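Local coordinates for protein Phenylalanine/tyrosine ammonia-lyase (Rhodosporidium toruloides, PDB 1Y2M) that catalyses the non-oxidative deamination of L-phenylalanine and L-tyrosine to trans-cinnamate and p-coumarate, releasing ammonium, at residues B[199-204]-B[219-224]; B[142-147]-B[154-159]; B[230-235]-B[243-248]. All blocks are in the same frame, centred on the assembly; numbering follows the deposited sequence.

Contact 1. Residues B[199-204]-B[219-224]; sequences ITPIVP and SYIAAA
P201, V203 and P204, on the short edge strand 200-201 and the loop that follows it, pack against Y220, I221 and A224 of helix 215-225. The most intimate meeting is a CH-pi contact: P204 CD stands over the middle of the Y220 ring, 3.4 Å from the ring centroid and 6° off the ring normal. The two side chains meet tip to tip, with P204 CG leaning toward the phenol end, 3.5 Å from Y220 CZ. Proline suits this place because its CD, next to the electron-withdrawing amide nitrogen, carries polarised hydrogens that an electron-rich ring attracts.

The end of strand 200-201 and the chain after it lie on helix 215-225 through apolar groups, with Y220 and A224, one turn apart, both facing them. V203 holds CG1 anti to the backbone N (chi1 179°), which leaves CG2 beside that nitrogen and 3.9 Å from Y220 CB. Further along, P201 CG reaches A224 CB at 3.8 Å, where a small methyl lets the strand come close. The same CG lies 4.2 Å from I221 CG1, the two side chains crossing obliquely. The phenol OH of Y220 is hydrogen-bonded to the backbone N of G141, which ties that end of the ring to the loop after helix 125-138.

Contact 2. Residues B[142-147]-B[154-159]; sequences VLPSSF and RGLENS
N158, P144 and L143 carry most of this contact, in which two limbs of the irregular chain between helix 125-138 and helix 162-176 lie against each other. The second limb folds into a type I beta turn from L156 to S159, and N158 occupies its third position. The CB of N158 points at the other limb and comes 3.8 Å from V142 O. The amide ND2 at the end of its side chain is hydrogen-bonded to Y699 OH of the second subunit. One asparagine therefore packs within its own chain and uses its polar end to bind the second subunit.

P144 faces the start of the turn. Its CG touches G155 O at 3.4 Å and approaches L156 CD2 more loosely, at 4.4 Å; proline suits the place because its ring offers an apolar atom to both the carbonyl and the leucine branch. The neighbouring G155 has a positive phi of 132°, at which a side chain would collide with the carbonyl O of R154; glycine fits this bend. Its N-H is held by E157 OE1, approached from above the carboxylate plane.

L143 enters by one branch. Its CB does not point at the turn, but the forked end of a leucine still reaches it: CD2 lies 3.7 Å from N158 O and 3.8 Å from S159 CB, an apolar methyl laid over the closing end, while the limb's own L143 N pairs with S696 OG of the second subunit. S159 secures that end: its backbone N and its hydroxyl both donate to L156 O, the OG at 2.8 Å and in the carbonyl plane, on a lone pair.

Contact 3. Residues B[230-235]-B[243-248]; sequences DSKVHV and ILYARE
K232 and Y245 lie side by side across a beta hairpin, their side chains pointing the same way. The lysine chain bends at chi2 (-87°), which brings CD alongside the ring, 3.7 Å from Y245 CE1. At the end NZ makes a weak hydrogen bond of 2.8 Å to Y245 OH. A long, flexible chain with a charged tip suits this place, running beside the tyrosine and still finding the amine a polar partner. K232 NZ also makes a long salt bridge to D230 OD1 at 3.9 Å, while D230 OD2 is hydrogen-bonded to S693 OG of the second subunit.

Next along the hairpin, V233 and L244 form an antiparallel hydrogen-bonded pair, after the non-hydrogen-bonded pair of K232 and Y245. V233 N donates to L244 O at 2.8 Å and L244 N to V233 O at 3.0 Å, both nearly along the C=O axis. V235 CG2 meets L244 CD1 at 3.8 Å, the two side chains crossing at about a right angle. V233 CG1 turns to the methyl of A246.

Where the second strand becomes a helix, A246 N still bonds to S231 O, tilted 34° from the carbonyl plane. Y245 is the N-cap, and its own N-H is taken by E248 OE1. Beta-branched valines suit the extended strand, and the small A246 lets the helix begin close by: A246 CB lies 3.5 Å from S231 OG. Helix 246-252 packs on V233 and V235 through A249, helix 215-225 touches S231 and V233 through A224, and strand 200-201 bonds to the other edge of strand 232-237.

Overall arrangement
Along the chain come contact 2, contact 1 and contact 3, all on the same side of its centre. Contacts 1 and 3, with centres about 9 Å apart, share a three-stranded antiparallel sheet: T200 O lies 2.7 Å from H234 N, a probable hydrogen bond. Contact 2 has its centre about 14 Å from both. It meets contact 1 where L143 CD2 packs on I202 CG2 at 3.8 Å, and contact 3 where F147 CZ lies 3.7 Å from I243 CB. Contacts 2 and 3 also touch the second subunit. All lie away from the substrate-binding residues, although the chain linking the halves of contact 1 carries A211, S212 and G213, from which the mature enzyme forms its 5-imidazolinone.

Contact 1. Residues B[199-204]-B[219-224]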
# COMPACT_ATOMS: atom_id res chain seq x y z
N ILE B 199 -7.33 7.61 38.13
CA ILE B 199 -7.04 8.93 37.51
C ILE B 199 -6.26 8.64 36.23
O ILE B 199 -5.20 8.03 36.30
CB ILE B 199 -6.19 9.79 38.43
CG1 ILE B 199 -6.91 10.04 39.76
CG2 ILE B 199 -5.88 11.10 37.71
CD1 ILE B 199 -6.03 10.67 40.79
N THR B 200 -6.80 9.00 35.08
CA THR B 200 -6.20 8.65 33.79
C THR B 200 -6.00 9.94 32.99
O THR B 200 -6.97 10.65 32.68
CB THR B 200 -7.06 7.67 32.96
OG1 THR B 200 -7.46 6.54 33.72
CG2 THR B 200 -6.26 7.17 31.78
N PRO B 201 -4.73 10.28 32.75
CA PRO B 201 -4.43 11.46 31.98
C PRO B 201 -5.11 11.48 30.62
O PRO B 201 -5.20 10.46 29.96
CB PRO B 201 -2.92 11.42 31.85
CG PRO B 201 -2.44 10.73 33.08
CD PRO B 201 -3.50 9.66 33.30
N ILE B 202 -5.53 12.66 30.22
CA ILE B 202 -6.08 12.87 28.91
C ILE B 202 -4.88 13.20 28.01
O ILE B 202 -4.15 14.18 28.25
CB ILE B 202 -7.10 14.04 28.92
CG1 ILE B 202 -8.30 13.67 29.74
CG2 ILE B 202 -7.50 14.44 27.51
CD1 ILE B 202 -9.06 12.47 29.28
N VAL B 203 -4.65 12.36 27.00
CA VAL B 203 -3.45 12.46 26.21
C VAL B 203 -3.86 12.50 24.74
O VAL B 203 -4.74 11.77 24.33
CB VAL B 203 -2.59 11.17 26.47
CG1 VAL B 203 -1.29 11.15 25.65
CG2 VAL B 203 -2.30 10.96 27.95
N PRO B 204 -3.23 13.37 23.95
CA PRO B 204 -3.56 13.39 22.52
C PRO B 204 -3.33 12.03 21.84
O PRO B 204 -2.38 11.33 22.14
CB PRO B 204 -2.56 14.43 21.95
CG PRO B 204 -2.25 15.31 23.13
CD PRO B 204 -2.21 14.37 24.31
N SER B 219 4.96 12.57 27.93
CA SER B 219 5.04 13.90 28.56
C SER B 219 3.73 14.33 29.18
O SER B 219 3.73 14.97 30.21
CB SER B 219 5.53 14.96 27.57
OG SER B 219 6.90 14.66 27.24
N TYR B 220 2.61 13.98 28.55
CA TYR B 220 1.31 14.27 29.16
C TYR B 220 1.14 13.51 30.47
O TYR B 220 0.62 14.07 31.43
CB TYR B 220 0.14 14.03 28.20
CG TYR B 220 -0.02 15.12 27.18
CD1 TYR B 220 -0.94 16.12 27.36
CD2 TYR B 220 0.76 15.16 26.04
CE1 TYR B 220 -1.04 17.15 26.47
CE2 TYR B 220 0.65 16.19 25.11
CZ TYR B 220 -0.26 17.17 25.34
OH TYR B 220 -0.36 18.23 24.44
N ILE B 221 1.60 12.26 30.51
CA ILE B 221 1.53 11.51 31.77
C ILE B 221 2.39 12.16 32.86
O ILE B 221 1.93 12.38 33.99
CB ILE B 221 1.90 10.05 31.53
CG1 ILE B 221 0.78 9.39 30.75
CG2 ILE B 221 2.16 9.31 32.81
CD1 ILE B 221 1.16 8.06 30.06
N ALA B 222 3.60 12.54 32.51
CA ALA B 222 4.49 13.19 33.44
C ALA B 222 3.97 14.53 33.93
O ALA B 222 4.06 14.88 35.10
CB ALA B 222 5.84 13.38 32.79
N ALA B 223 3.39 15.31 33.02
CA ALA B 223 2.78 16.58 33.38
C ALA B 223 1.61 16.42 34.38
O ALA B 223 1.43 17.24 35.26
CB ALA B 223 2.33 17.31 32.13
N ALA B 224 0.83 15.37 34.20
CA ALA B 224 -0.29 15.09 35.06
C ALA B 224 0.19 14.78 36.49
O ALA B 224 -0.30 15.43 37.43
CB ALA B 224 -1.15 14.00 34.51

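Contact 2. Residues B[142-147]-B[154-159]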
# COMPACT_ATOMS: atom_id res chain seq x y z
N VAL B 142 -2.92 17.84 20.03
CA VAL B 142 -4.25 18.41 19.89
C VAL B 142 -5.28 17.60 20.67
O VAL B 142 -5.38 16.38 20.58
CB VAL B 142 -4.61 18.53 18.39
CG1 VAL B 142 -6.08 18.83 18.20
CG2 VAL B 142 -3.70 19.50 17.71
N LEU B 143 -6.06 18.36 21.44
CA LEU B 143 -7.16 17.88 22.26
C LEU B 143 -8.29 18.92 22.19
O LEU B 143 -8.02 20.09 21.90
CB LEU B 143 -6.68 17.75 23.70
CG LEU B 143 -5.76 16.61 24.04
CD1 LEU B 143 -5.18 16.84 25.43
CD2 LEU B 143 -6.50 15.27 23.93
N PRO B 144 -9.56 18.54 22.49
CA PRO B 144 -10.62 19.52 22.47
C PRO B 144 -10.35 20.63 23.47
O PRO B 144 -9.89 20.37 24.58
CB PRO B 144 -11.87 18.73 22.93
CG PRO B 144 -11.46 17.38 23.12
CD PRO B 144 -10.02 17.20 22.83
N SER B 145 -10.63 21.86 23.07
CA SER B 145 -10.33 23.01 23.92
C SER B 145 -11.36 23.12 25.07
O SER B 145 -11.06 23.73 26.10
CB SER B 145 -10.26 24.34 23.11
OG SER B 145 -11.48 24.60 22.47
N SER B 146 -12.56 22.58 24.87
CA SER B 146 -13.72 22.83 25.75
C SER B 146 -14.72 21.71 25.63
O SER B 146 -14.75 20.97 24.62
CB SER B 146 -14.45 24.12 25.33
OG SER B 146 -15.71 24.27 25.98
N PHE B 147 -15.56 21.62 26.66
CA PHE B 147 -16.67 20.69 26.62
C PHE B 147 -17.73 21.15 25.62
O PHE B 147 -18.60 20.35 25.24
CB PHE B 147 -17.31 20.52 27.99
CG PHE B 147 -16.56 19.59 28.86
CD1 PHE B 147 -16.38 18.28 28.47
CD2 PHE B 147 -16.07 20.00 30.10
CE1 PHE B 147 -15.70 17.38 29.26
CE2 PHE B 147 -15.38 19.10 30.93
CZ PHE B 147 -15.20 17.78 30.50
N ARG B 154 -19.95 11.47 21.26
CA ARG B 154 -18.77 12.01 20.56
C ARG B 154 -17.99 12.97 21.46
O ARG B 154 -18.52 13.47 22.43
CB ARG B 154 -19.18 12.85 19.34
CG ARG B 154 -20.15 12.20 18.36
CD ARG B 154 -19.48 11.18 17.50
NE ARG B 154 -20.38 10.74 16.41
CZ ARG B 154 -20.01 9.88 15.43
NH1 ARG B 154 -18.78 9.35 15.33
NH2 ARG B 154 -20.93 9.54 14.52
N GLY B 155 -16.76 13.25 21.04
CA GLY B 155 -15.97 14.35 21.61
C GLY B 155 -14.53 14.11 22.02
O GLY B 155 -13.74 15.07 22.07
N LEU B 156 -14.18 12.86 22.32
CA LEU B 156 -12.81 12.53 22.75
C LEU B 156 -12.04 11.74 21.69
O LEU B 156 -10.99 11.11 21.99
CB LEU B 156 -12.85 11.80 24.11
CG LEU B 156 -13.04 12.73 25.30
CD1 LEU B 156 -13.18 11.91 26.54
CD2 LEU B 156 -11.83 13.67 25.44
N GLU B 157 -12.49 11.87 20.43
CA GLU B 157 -11.83 11.15 19.32
C GLU B 157 -10.36 11.47 19.18
O GLU B 157 -9.59 10.65 18.66
CB GLU B 157 -12.52 11.44 18.02
CG GLU B 157 -13.95 10.94 17.93
CD GLU B 157 -14.98 11.95 18.43
OE1 GLU B 157 -14.59 12.99 19.02
OE2 GLU B 157 -16.19 11.69 18.20
N ASN B 158 -9.97 12.67 19.58
CA ASN B 158 -8.54 13.07 19.49
C ASN B 158 -7.69 12.75 20.72
O ASN B 158 -6.60 13.30 20.85
CB ASN B 158 -8.44 14.56 19.17
CG ASN B 158 -8.70 14.84 17.71
OD1 ASN B 158 -8.42 13.96 16.89
ND2 ASN B 158 -9.19 16.03 17.37
N SER B 159 -8.22 11.91 21.60
CA SER B 159 -7.46 11.45 22.78
C SER B 159 -7.26 9.97 22.79
O SER B 159 -8.02 9.21 22.17
CB SER B 159 -8.19 11.84 24.05
OG SER B 159 -9.37 11.07 24.23

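Contact 3. Residues B[230-235]-B[243-248]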
# COMPACT_ATOMS: atom_id res chain seq x y z
N ASP B 230 -1.98 23.10 33.10
CA ASP B 230 -2.82 22.86 31.91
C ASP B 230 -2.97 21.39 31.63
O ASP B 230 -3.38 21.01 30.55
CB ASP B 230 -2.19 23.56 30.68
CG ASP B 230 -3.14 23.69 29.52
OD1 ASP B 230 -4.37 23.71 29.74
OD2 ASP B 230 -2.67 23.76 28.37
N SER B 231 -2.66 20.54 32.60
CA SER B 231 -2.86 19.11 32.47
C SER B 231 -4.26 18.67 32.92
O SER B 231 -4.73 19.07 33.98
CB SER B 231 -1.76 18.36 33.25
OG SER B 231 -2.14 17.04 33.50
N LYS B 232 -4.93 17.88 32.07
CA LYS B 232 -6.29 17.37 32.35
C LYS B 232 -6.26 15.86 32.57
O LYS B 232 -5.48 15.14 31.94
CB LYS B 232 -7.26 17.73 31.21
CG LYS B 232 -6.93 19.02 30.43
CD LYS B 232 -7.48 20.28 30.99
CE LYS B 232 -7.23 21.44 29.97
NZ LYS B 232 -8.09 22.68 30.23
N VAL B 233 -7.13 15.38 33.45
CA VAL B 233 -7.23 13.96 33.75
C VAL B 233 -8.68 13.55 33.84
O VAL B 233 -9.54 14.37 34.09
CB VAL B 233 -6.48 13.61 35.08
CG1 VAL B 233 -5.01 14.02 34.97
CG2 VAL B 233 -7.19 14.29 36.26
N HIS B 234 -8.94 12.27 33.59
CA HIS B 234 -10.26 11.69 33.66
C HIS B 234 -10.36 10.92 35.00
O HIS B 234 -9.43 10.21 35.38
CB HIS B 234 -10.45 10.75 32.49
CG HIS B 234 -11.70 9.93 32.55
ND1 HIS B 234 -11.81 8.82 33.37
CD2 HIS B 234 -12.83 9.99 31.83
CE1 HIS B 234 -13.00 8.28 33.19
NE2 HIS B 234 -13.64 8.96 32.25
N VAL B 235 -11.45 11.11 35.71
CA VAL B 235 -11.80 10.40 36.92
C VAL B 235 -13.29 10.12 36.92
O VAL B 235 -14.07 10.86 36.33
CB VAL B 235 -11.48 11.20 38.19
CG1 VAL B 235 -10.01 11.54 38.22
CG2 VAL B 235 -12.35 12.50 38.31
N ILE B 243 -13.72 15.31 33.63
CA ILE B 243 -12.37 15.72 33.24
C ILE B 243 -12.02 16.96 34.02
O ILE B 243 -12.69 17.97 33.92
CB ILE B 243 -12.23 15.97 31.72
CG1 ILE B 243 -12.44 14.65 30.95
CG2 ILE B 243 -10.80 16.48 31.36
CD1 ILE B 243 -12.65 14.82 29.43
N LEU B 244 -10.98 16.86 34.83
CA LEU B 244 -10.55 17.90 35.72
C LEU B 244 -9.07 18.25 35.51
O LEU B 244 -8.30 17.48 34.92
CB LEU B 244 -10.69 17.38 37.16
CG LEU B 244 -12.02 16.83 37.63
CD1 LEU B 244 -11.89 16.25 39.01
CD2 LEU B 244 -13.08 17.92 37.59
N TYR B 245 -8.67 19.41 35.97
CA TYR B 245 -7.25 19.69 36.03
C TYR B 245 -6.59 18.68 36.95
O TYR B 245 -7.19 18.22 37.94
CB TYR B 245 -6.97 21.11 36.46
CG TYR B 245 -7.29 22.06 35.35
CD1 TYR B 245 -6.38 22.26 34.30
CD2 TYR B 245 -8.51 22.74 35.33
CE1 TYR B 245 -6.72 23.13 33.22
CE2 TYR B 245 -8.84 23.59 34.28
CZ TYR B 245 -7.95 23.80 33.25
OH TYR B 245 -8.28 24.68 32.21
N ALA B 246 -5.35 18.32 36.62
CA ALA B 246 -4.63 17.29 37.38
C ALA B 246 -4.59 17.62 38.86
O ALA B 246 -4.82 16.73 39.68
CB ALA B 246 -3.25 17.08 36.87
N ARG B 247 -4.28 18.87 39.22
CA ARG B 247 -4.26 19.23 40.66
C ARG B 247 -5.59 19.09 41.37
O ARG B 247 -5.64 18.63 42.49
CB ARG B 247 -3.68 20.63 40.86
CG ARG B 247 -2.19 20.64 40.62
CD ARG B 247 -1.62 21.98 40.88
NE ARG B 247 -0.18 21.92 40.72
CZ ARG B 247 0.71 21.81 41.70
NH1 ARG B 247 0.36 21.85 42.98
NH2 ARG B 247 1.99 21.74 41.39
N GLU B 248 -6.69 19.43 40.71
CA GLU B 248 -8.02 19.21 41.27
C GLU B 248 -8.25 17.72 41.53
O GLU B 248 -8.74 17.34 42.62
CB GLU B 248 -9.10 19.73 40.33
CG GLU B 248 -9.03 21.19 40.11
CD GLU B 248 -9.97 21.69 39.00
OE1 GLU B 248 -10.37 20.95 38.05
OE2 GLU B 248 -10.26 22.90 39.06